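Local coordinates for tail fiber protein (Acinetobacter phage AM24, PDB 5W5P) that probably recognises and degrades the capsular polysaccharide of its Acinetobacter baumannii host as the trimeric tailspike of the phage, at residues S78-S82 / T96-R100; L349-L355 / N385-F391; L466-H471 / L580-Y585. All coordinates share one frame; numbering follows the deposited sequence.

Interaction 1: S78-S82 / T96-R100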
loop_
_atom_site.group_PDB
_atom_site.type_symbol
_atom_site.label_atom_id
_atom_site.label_comp_id
_atom_site.label_asym_id
_atom_site.label_seq_id
_atom_site.Cartn_x
_atom_site.Cartn_y
_atom_site.Cartn_z
ATOM N N SER A 78 55.260 -9.673 4.151
ATOM C CA SER A 78 55.491 -8.235 4.189
ATOM C C SER A 78 55.081 -7.600 5.513
ATOM O O SER A 78 55.502 -6.473 5.798
ATOM C CB SER A 78 54.740 -7.554 3.042
ATOM O OG SER A 78 53.337 -7.746 3.154
ATOM N N ASP A 79 54.276 -8.287 6.323
ATOM C CA ASP A 79 53.772 -7.749 7.581
ATOM C C ASP A 79 54.598 -8.295 8.741
ATOM O O ASP A 79 54.616 -9.507 8.983
ATOM C CB ASP A 79 52.293 -8.090 7.775
ATOM C CG ASP A 79 51.624 -7.218 8.828
ATOM O OD1 ASP A 79 52.308 -6.784 9.785
ATOM O OD2 ASP A 79 50.403 -6.978 8.709
ATOM N N THR A 80 55.262 -7.393 9.462
ATOM C CA THR A 80 56.040 -7.742 10.642
ATOM C C THR A 80 55.601 -6.959 11.874
ATOM O O THR A 80 56.307 -6.978 12.890
ATOM C CB THR A 80 57.532 -7.501 10.387
ATOM O OG1 THR A 80 57.706 -6.218 9.772
ATOM C CG2 THR A 80 58.096 -8.578 9.470
ATOM N N THR A 81 54.465 -6.266 11.812
ATOM C CA THR A 81 54.042 -5.383 12.890
ATOM C C THR A 81 52.608 -5.590 13.350
ATOM O O THR A 81 52.293 -5.198 14.481
ATOM C CB THR A 81 54.212 -3.913 12.473
ATOM O OG1 THR A 81 53.694 -3.727 11.150
ATOM C CG2 THR A 81 55.683 -3.522 12.489
ATOM N N SER A 82 51.737 -6.188 12.538
ATOM C CA SER A 82 50.335 -6.330 12.913
ATOM C C SER A 82 50.191 -7.173 14.174
ATOM O O SER A 82 50.913 -8.155 14.373
ATOM C CB SER A 82 49.538 -6.964 11.771
ATOM O OG SER A 82 49.358 -6.050 10.704
ATOM N N THR A 96 55.650 -14.725 12.339
ATOM C CA THR A 96 54.885 -14.737 11.101
ATOM C C THR A 96 53.465 -14.247 11.347
ATOM O O THR A 96 52.769 -14.746 12.239
ATOM C CB THR A 96 54.852 -16.146 10.509
ATOM O OG1 THR A 96 56.172 -16.527 10.095
ATOM C CG2 THR A 96 53.919 -16.195 9.313
ATOM N N ARG A 97 53.036 -13.267 10.553
ATOM C CA ARG A 97 51.661 -12.778 10.600
ATOM C C ARG A 97 50.822 -13.623 9.651
ATOM O O ARG A 97 50.905 -13.474 8.430
ATOM C CB ARG A 97 51.593 -11.300 10.241
ATOM C CG ARG A 97 51.584 -10.393 11.453
ATOM C CD ARG A 97 53.006 -10.134 11.935
ATOM N NE ARG A 97 53.035 -9.399 13.196
ATOM C CZ ARG A 97 54.055 -9.415 14.046
ATOM N NH1 ARG A 97 55.135 -10.135 13.775
ATOM N NH2 ARG A 97 53.992 -8.707 15.164
ATOM N N TRP A 98 50.020 -14.518 10.224
ATOM C CA TRP A 98 49.048 -15.300 9.472
ATOM C C TRP A 98 47.739 -14.520 9.377
ATOM O O TRP A 98 47.211 -14.050 10.389
ATOM C CB TRP A 98 48.810 -16.656 10.144
ATOM C CG TRP A 98 50.023 -17.562 10.157
ATOM C CD1 TRP A 98 50.926 -17.714 11.170
ATOM C CD2 TRP A 98 50.451 -18.439 9.106
ATOM N NE1 TRP A 98 51.890 -18.623 10.811
ATOM C CE2 TRP A 98 51.619 -19.085 9.551
ATOM C CE3 TRP A 98 49.958 -18.741 7.834
ATOM C CZ2 TRP A 98 52.301 -20.015 8.769
ATOM C CZ3 TRP A 98 50.640 -19.665 7.058
ATOM C CH2 TRP A 98 51.796 -20.287 7.527
ATOM N N LYS A 99 47.220 -14.381 8.162
ATOM C CA LYS A 99 45.984 -13.648 7.921
ATOM C C LYS A 99 44.964 -14.557 7.253
ATOM O O LYS A 99 45.277 -15.250 6.281
ATOM C CB LYS A 99 46.230 -12.398 7.066
ATOM C CG LYS A 99 47.370 -11.567 7.595
ATOM C CD LYS A 99 47.598 -10.276 6.841
ATOM C CE LYS A 99 48.268 -9.262 7.764
ATOM N NZ LYS A 99 48.950 -8.204 6.975
ATOM N N ARG A 100 43.749 -14.548 7.783
ATOM C CA ARG A 100 42.679 -15.377 7.249
ATOM C C ARG A 100 42.282 -14.896 5.861
ATOM O O ARG A 100 42.184 -13.693 5.604
ATOM C CB ARG A 100 41.469 -15.344 8.190
ATOM C CG ARG A 100 40.270 -16.144 7.723
ATOM C CD ARG A 100 39.055 -15.879 8.611
ATOM N NE ARG A 100 39.299 -16.225 10.011
ATOM C CZ ARG A 100 39.099 -17.435 10.523
ATOM N NH1 ARG A 100 38.655 -18.415 9.751
ATOM N NH2 ARG A 100 39.338 -17.664 11.806
#
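D79 meets both R97 and K99 across this contact and is at the same time the head of an Asx turn, a motif in which one carboxylate shapes its own loop while still serving a neighbouring strand. The charged interactions come first. OD2 of D79 forms a salt bridge with NZ of K99 at 2.6 Å, on the lone pair facing away from the other oxygen; the lysine, extended beyond CG, brings its ammonium in across the aspartate side chain, and D76 is its second acidic partner. No N-H of R97 points at this carboxylate: OD1 of D79 lies 4.4 Å from NE of R97, well out of the guanidinium plane, near enough for a favourable charge interaction but not a bond.

The hydrogen bonds within 78-82 explain how the carboxylate is held. Its CG stands anti to the backbone N (chi1 -163°), and OD1 of D79 takes two amide protons, from N of T81 at 3.0 Å and from N of S82 at 2.9 Å. This double grip fixes the rotation of the carboxylate and draws the loop closed around it.

Bonds to the backbone carbonyl of S82 form the third group. The R97 chain bends at chi2 (84°), bringing CD of R97 to 3.4 Å from O of D79, and the flat guanidinium then lies with T80 O and T81 N over one face. The contact thus fastens the surface loop after strand 71-75 to strand 97-100 of a small antiparallel sheet. At the guanidinium edge, NE of R97 gives a fairly straight bond (161°) to S82 O at 2.7 Å, on a carbonyl lone pair, while NH2 adds a weak one.

Interaction 2: L349-L355 / N385-F391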
loop_
_atom_site.group_PDB
_atom_site.type_symbol
_atom_site.label_atom_id
_atom_site.label_comp_id
_atom_site.label_asym_id
_atom_site.label_seq_id
_atom_site.Cartn_x
_atom_site.Cartn_y
_atom_site.Cartn_z
ATOM N N LEU A 349 -7.241 -1.483 27.891
ATOM C CA LEU A 349 -7.522 -0.396 26.958
ATOM C C LEU A 349 -8.762 -0.663 26.117
ATOM O O LEU A 349 -9.390 0.290 25.646
ATOM C CB LEU A 349 -6.316 -0.158 26.051
ATOM C CG LEU A 349 -5.019 0.168 26.795
ATOM C CD1 LEU A 349 -3.893 0.448 25.816
ATOM C CD2 LEU A 349 -5.228 1.350 27.740
ATOM N N LYS A 350 -9.123 -1.935 25.931
ATOM C CA LYS A 350 -10.317 -2.342 25.187
ATOM C C LYS A 350 -10.317 -1.758 23.776
ATOM O O LYS A 350 -11.294 -1.162 23.320
ATOM C CB LYS A 350 -11.593 -1.972 25.947
ATOM C CG LYS A 350 -11.754 -2.733 27.244
ATOM C CD LYS A 350 -13.039 -2.352 27.944
ATOM C CE LYS A 350 -13.218 -3.130 29.235
ATOM N NZ LYS A 350 -13.181 -4.598 29.005
ATOM N N CYS A 351 -9.199 -1.939 23.082
ATOM C CA CYS A 351 -9.068 -1.497 21.705
ATOM C C CYS A 351 -7.878 -2.205 21.073
ATOM O O CYS A 351 -6.960 -2.647 21.768
ATOM C CB CYS A 351 -8.904 0.026 21.615
ATOM S SG CYS A 351 -7.333 0.675 22.222
ATOM N N LEU A 352 -7.918 -2.321 19.745
ATOM C CA LEU A 352 -6.782 -2.838 18.998
ATOM C C LEU A 352 -5.766 -1.749 18.695
ATOM O O LEU A 352 -4.560 -2.020 18.653
ATOM C CB LEU A 352 -7.260 -3.474 17.694
ATOM C CG LEU A 352 -7.621 -4.953 17.801
ATOM C CD1 LEU A 352 -8.292 -5.420 16.529
ATOM C CD2 LEU A 352 -6.369 -5.782 18.101
ATOM N N ILE A 353 -6.232 -0.522 18.480
ATOM C CA ILE A 353 -5.368 0.610 18.180
ATOM C C ILE A 353 -5.842 1.803 18.995
ATOM O O ILE A 353 -7.042 2.087 19.058
ATOM C CB ILE A 353 -5.363 0.952 16.677
ATOM C CG1 ILE A 353 -4.721 -0.182 15.876
ATOM C CG2 ILE A 353 -4.631 2.268 16.432
ATOM C CD1 ILE A 353 -4.911 -0.058 14.384
ATOM N N GLU A 354 -4.904 2.488 19.634
ATOM C CA GLU A 354 -5.167 3.746 20.305
ATOM C C GLU A 354 -4.433 4.850 19.560
ATOM O O GLU A 354 -3.248 4.706 19.244
ATOM C CB GLU A 354 -4.720 3.694 21.766
ATOM C CG GLU A 354 -4.663 5.056 22.438
ATOM C CD GLU A 354 -4.139 4.983 23.858
ATOM O OE1 GLU A 354 -4.696 4.207 24.665
ATOM O OE2 GLU A 354 -3.164 5.704 24.170
ATOM N N LEU A 355 -5.145 5.930 19.256
ATOM C CA LEU A 355 -4.573 7.117 18.641
ATOM C C LEU A 355 -4.772 8.306 19.571
ATOM O O LEU A 355 -5.488 8.233 20.573
ATOM C CB LEU A 355 -5.210 7.407 17.272
ATOM C CG LEU A 355 -5.212 6.274 16.242
ATOM C CD1 LEU A 355 -5.940 6.692 14.963
ATOM C CD2 LEU A 355 -3.782 5.791 15.937
ATOM N N ASN A 385 -17.863 -0.774 25.853
ATOM C CA ASN A 385 -16.696 0.072 26.058
ATOM C C ASN A 385 -15.558 -0.253 25.108
ATOM O O ASN A 385 -14.477 0.325 25.244
ATOM C CB ASN A 385 -16.211 -0.031 27.504
ATOM C CG ASN A 385 -17.059 0.788 28.456
ATOM O OD1 ASN A 385 -17.118 2.012 28.349
ATOM N ND2 ASN A 385 -17.735 0.116 29.383
ATOM N N TYR A 386 -15.773 -1.147 24.145
ATOM C CA TYR A 386 -14.741 -1.532 23.192
ATOM C C TYR A 386 -14.934 -0.808 21.865
ATOM O O TYR A 386 -16.062 -0.640 21.391
ATOM C CB TYR A 386 -14.744 -3.047 22.947
ATOM C CG TYR A 386 -13.719 -3.463 21.913
ATOM C CD1 TYR A 386 -12.426 -3.800 22.290
ATOM C CD2 TYR A 386 -14.032 -3.488 20.560
ATOM C CE1 TYR A 386 -11.475 -4.156 21.351
ATOM C CE2 TYR A 386 -13.088 -3.836 19.617
ATOM C CZ TYR A 386 -11.812 -4.173 20.018
ATOM O OH TYR A 386 -10.875 -4.522 19.073
ATOM N N ALA A 387 -13.822 -0.398 21.259
ATOM C CA ALA A 387 -13.801 0.058 19.877
ATOM C C ALA A 387 -12.473 -0.365 19.269
ATOM O O ALA A 387 -11.448 -0.333 19.948
ATOM C CB ALA A 387 -13.978 1.575 19.769
ATOM N N ASP A 388 -12.496 -0.769 17.996
ATOM C CA ASP A 388 -11.265 -1.227 17.353
ATOM C C ASP A 388 -10.184 -0.150 17.388
ATOM O O ASP A 388 -9.015 -0.446 17.662
ATOM C CB ASP A 388 -11.545 -1.663 15.913
ATOM C CG ASP A 388 -12.325 -2.969 15.834
ATOM O OD1 ASP A 388 -11.947 -3.942 16.522
ATOM O OD2 ASP A 388 -13.316 -3.026 15.074
ATOM N N VAL A 389 -10.554 1.105 17.132
ATOM C CA VAL A 389 -9.623 2.234 17.106
ATOM C C VAL A 389 -10.165 3.298 18.057
ATOM O O VAL A 389 -11.227 3.877 17.801
ATOM C CB VAL A 389 -9.447 2.805 15.692
ATOM C CG1 VAL A 389 -8.417 3.929 15.682
ATOM C CG2 VAL A 389 -9.069 1.700 14.701
ATOM N N LYS A 390 -9.443 3.563 19.144
ATOM C CA LYS A 390 -9.886 4.489 20.184
ATOM C C LYS A 390 -9.108 5.797 20.111
ATOM O O LYS A 390 -7.870 5.790 20.072
ATOM C CB LYS A 390 -9.728 3.876 21.575
ATOM C CG LYS A 390 -11.003 3.271 22.114
ATOM C CD LYS A 390 -10.844 2.806 23.547
ATOM C CE LYS A 390 -12.081 2.050 23.992
ATOM N NZ LYS A 390 -11.880 1.372 25.289
ATOM N N PHE A 391 -9.835 6.911 20.120
ATOM C CA PHE A 391 -9.244 8.243 20.071
ATOM C C PHE A 391 -10.341 9.269 20.330
ATOM O O PHE A 391 -11.535 8.957 20.294
ATOM C CB PHE A 391 -8.557 8.508 18.725
ATOM C CG PHE A 391 -9.489 8.467 17.543
ATOM C CD1 PHE A 391 -9.755 7.274 16.894
ATOM C CD2 PHE A 391 -10.092 9.627 17.076
ATOM C CE1 PHE A 391 -10.611 7.239 15.801
ATOM C CE2 PHE A 391 -10.947 9.597 15.987
ATOM C CZ PHE A 391 -11.206 8.402 15.349
#
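K390 reaches back along the 349-355 segment to the carbonyl of L349, while beside it the two backbones pair as parallel strands of a beta-helix. The tight part lies at the strand end. I353 faces V389 and E354 faces K390 in parallel register, and three backbone bonds close it: I353 N to D388 O, K390 N to I353 O, and L355 N to K390 O, the last at 2.8 Å and nearly straight (171°). V389, its CG1 anti to the backbone N (chi1 -177°), offers that methyl to CD1 of L355 at 3.8 Å and, less closely, to CG2 of I353. L355 and F391 meet through their CB atoms, the phenyl ring leading away from the pair.

Further back, regular pairing gives way to weak backbone bonds from A387 N to K350 O and from L352 N to D388 O, with side chains filling in between. OH of Y386 lies against CG of L352, 3.5 Å away, and donates to OD1 of D388 at 2.8 Å; T413 binds the other carboxylate oxygen. CB of C351 packs against the aliphatic part of K390.

The looser, partly exposed side is where K350 and N385 brush past each other, CD of the lysine 4.0 Å from CB of the asparagine, with the K350 ammonium drawn off to D383. Here NZ of K390 gathers carbonyls: L349 O at 2.7 Å, N385 O at 2.8 Å in its own segment, and K350 O weakly. It thereby ties the end of helix 346-349 to the start of the neighbouring segment.

In the coil, strand 353-354 lies between 321-328 and 389-390, the latter being the last strand of this parallel sheet, while F369 of strand 365-375 packs on L355 and V389, and F374 on L352 and D388.

Interaction 3: L466-H471 / L580-Y585; sequences LVGGVH and LKLSGY
L466 touches Y585 at the start of a tight beta-hairpin whose type I' turn, V467 to V470, brings the returning strand alongside strand 577-582 in an antiparallel sheet. The leucine crosses the tyrosine at about a right angle, its CD1 3.7 Å from CD2 of the ring. Both turn glycines, G468 and G469, have positive phi; the second also offers its carbonyl to the incoming chain, where N of Y585 binds G469 O at 2.9 Å. V470 follows with its two methyls divided: CG1 lies 3.6 Å from CB of K581, and CG2 approaches CB of S583 more distantly. At H471 the strands reach regular pairing, a hydrogen-bonded antiparallel pair with L582, in which H471 N donates to L582 O (171°) and L582 N returns a bond to H471 O.

The side chains of H471 and Y585 lie side by side, pointing the same way, and CG anti to the backbone N (chi1 -153°) carries the H471 ring to the tyrosine face. S462 takes up its NE2. The rings form an edge-to-face pair with planes at 62°, and CD2 of H471 stands over the centre of the tyrosine face, 3.6 Å from CE2 of Y585.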
loop_
_atom_site.group_PDB
_atom_site.type_symbol
_atom_site.label_atom_id
_atom_site.label_comp_id
_atom_site.label_asym_id
_atom_site.label_seq_id
_atom_site.Cartn_x
_atom_site.Cartn_y
_atom_site.Cartn_z
ATOM N N LEU A 466 -38.188 31.344 -26.757
ATOM C CA LEU A 466 -38.969 32.421 -26.153
ATOM C C LEU A 466 -40.232 32.614 -26.979
ATOM O O LEU A 466 -40.164 33.075 -28.122
ATOM C CB LEU A 466 -38.166 33.718 -26.074
ATOM C CG LEU A 466 -38.930 34.941 -25.573
ATOM C CD1 LEU A 466 -39.481 34.687 -24.177
ATOM C CD2 LEU A 466 -38.037 36.169 -25.592
ATOM N N VAL A 467 -41.376 32.255 -26.402
ATOM C CA VAL A 467 -42.678 32.411 -27.038
ATOM C C VAL A 467 -43.618 33.041 -26.018
ATOM O O VAL A 467 -43.872 32.453 -24.959
ATOM C CB VAL A 467 -43.245 31.071 -27.538
ATOM C CG1 VAL A 467 -44.627 31.274 -28.156
ATOM C CG2 VAL A 467 -42.293 30.420 -28.535
ATOM N N GLY A 468 -44.129 34.230 -26.336
ATOM C CA GLY A 468 -45.093 34.920 -25.496
ATOM C C GLY A 468 -44.707 35.059 -24.036
ATOM O O GLY A 468 -45.516 34.777 -23.147
ATOM N N GLY A 469 -43.473 35.491 -23.770
ATOM C CA GLY A 469 -42.999 35.647 -22.414
ATOM C C GLY A 469 -42.621 34.365 -21.707
ATOM O O GLY A 469 -42.124 34.427 -20.575
ATOM N N VAL A 470 -42.841 33.208 -22.324
ATOM C CA VAL A 470 -42.461 31.919 -21.760
ATOM C C VAL A 470 -41.108 31.528 -22.339
ATOM O O VAL A 470 -40.968 31.370 -23.559
ATOM C CB VAL A 470 -43.518 30.843 -22.046
ATOM C CG1 VAL A 470 -43.095 29.516 -21.439
ATOM C CG2 VAL A 470 -44.869 31.276 -21.499
ATOM N N HIS A 471 -40.116 31.368 -21.465
ATOM C CA HIS A 471 -38.738 31.094 -21.855
ATOM C C HIS A 471 -38.337 29.709 -21.357
ATOM O O HIS A 471 -38.451 29.420 -20.162
ATOM C CB HIS A 471 -37.793 32.160 -21.295
ATOM C CG HIS A 471 -36.558 32.358 -22.113
ATOM N ND1 HIS A 471 -35.670 31.337 -22.379
ATOM C CD2 HIS A 471 -36.062 33.459 -22.728
ATOM C CE1 HIS A 471 -34.683 31.800 -23.126
ATOM N NE2 HIS A 471 -34.896 33.084 -23.352
ATOM N N LEU A 580 -38.303 22.441 -19.505
ATOM C CA LEU A 580 -38.795 23.252 -18.398
ATOM C C LEU A 580 -38.775 24.719 -18.810
ATOM O O LEU A 580 -37.787 25.198 -19.377
ATOM C CB LEU A 580 -37.949 23.028 -17.146
ATOM C CG LEU A 580 -38.047 21.633 -16.517
ATOM C CD1 LEU A 580 -36.966 20.715 -17.072
ATOM C CD2 LEU A 580 -37.959 21.708 -15.001
ATOM N N LYS A 581 -39.874 25.424 -18.546
ATOM C CA LYS A 581 -40.046 26.788 -19.022
ATOM C C LYS A 581 -40.602 27.677 -17.919
ATOM O O LYS A 581 -41.383 27.232 -17.073
ATOM C CB LYS A 581 -40.985 26.850 -20.233
ATOM C CG LYS A 581 -40.838 25.710 -21.223
ATOM C CD LYS A 581 -41.947 25.767 -22.253
ATOM C CE LYS A 581 -41.767 24.718 -23.324
ATOM N NZ LYS A 581 -42.762 24.920 -24.413
ATOM N N LEU A 582 -40.201 28.947 -17.949
ATOM C CA LEU A 582 -40.689 29.957 -17.024
ATOM C C LEU A 582 -41.352 31.092 -17.794
ATOM O O LEU A 582 -40.924 31.452 -18.896
ATOM C CB LEU A 582 -39.557 30.510 -16.151
ATOM C CG LEU A 582 -38.916 29.509 -15.189
ATOM C CD1 LEU A 582 -37.696 30.114 -14.510
ATOM C CD2 LEU A 582 -39.930 29.028 -14.160
ATOM N N SER A 583 -42.399 31.660 -17.200
ATOM C CA SER A 583 -43.172 32.726 -17.817
ATOM C C SER A 583 -42.744 34.088 -17.267
ATOM O O SER A 583 -41.849 34.201 -16.424
ATOM C CB SER A 583 -44.669 32.491 -17.601
ATOM O OG SER A 583 -44.971 32.369 -16.221
ATOM N N GLY A 584 -43.399 35.134 -17.766
ATOM C CA GLY A 584 -43.119 36.488 -17.325
ATOM C C GLY A 584 -41.759 37.018 -17.720
ATOM O O GLY A 584 -41.199 37.861 -17.011
ATOM N N TYR A 585 -41.212 36.558 -18.841
ATOM C CA TYR A 585 -39.867 36.938 -19.248
ATOM C C TYR A 585 -39.901 38.173 -20.140
ATOM O O TYR A 585 -40.633 38.211 -21.135
ATOM C CB TYR A 585 -39.175 35.789 -19.983
ATOM C CG TYR A 585 -37.790 36.145 -20.471
ATOM C CD1 TYR A 585 -36.677 35.948 -19.658
ATOM C CD2 TYR A 585 -37.594 36.695 -21.734
ATOM C CE1 TYR A 585 -35.409 36.274 -20.093
ATOM C CE2 TYR A 585 -36.333 37.029 -22.175
ATOM C CZ TYR A 585 -35.244 36.814 -21.350
ATOM O OH TYR A 585 -33.983 37.143 -21.783
#

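In the fold
Read from the N terminus, the three contacts come in series along an elongated chain, none nesting in or crossing another. Interaction 1 closes a short loop, 13 residues between its segments, in the small antiparallel sheet that precedes the beta-helix. Interaction 2 follows with 29 intervening residues and joins two strands that are neighbours in one parallel sheet, with strand 365-375 between them in sequence. Interaction 3 spans 108 residues, bringing the hairpin early in the C-terminal beta domain against a strand near its close. Centres of interactions 1 and 3 lie about 107 Å apart, on opposite sides of the chain's centre; the centre of interaction 2 lies about 63 Å from that of interaction 1 and about 61 Å from that of interaction 3. Each contact is thus local to its own domain.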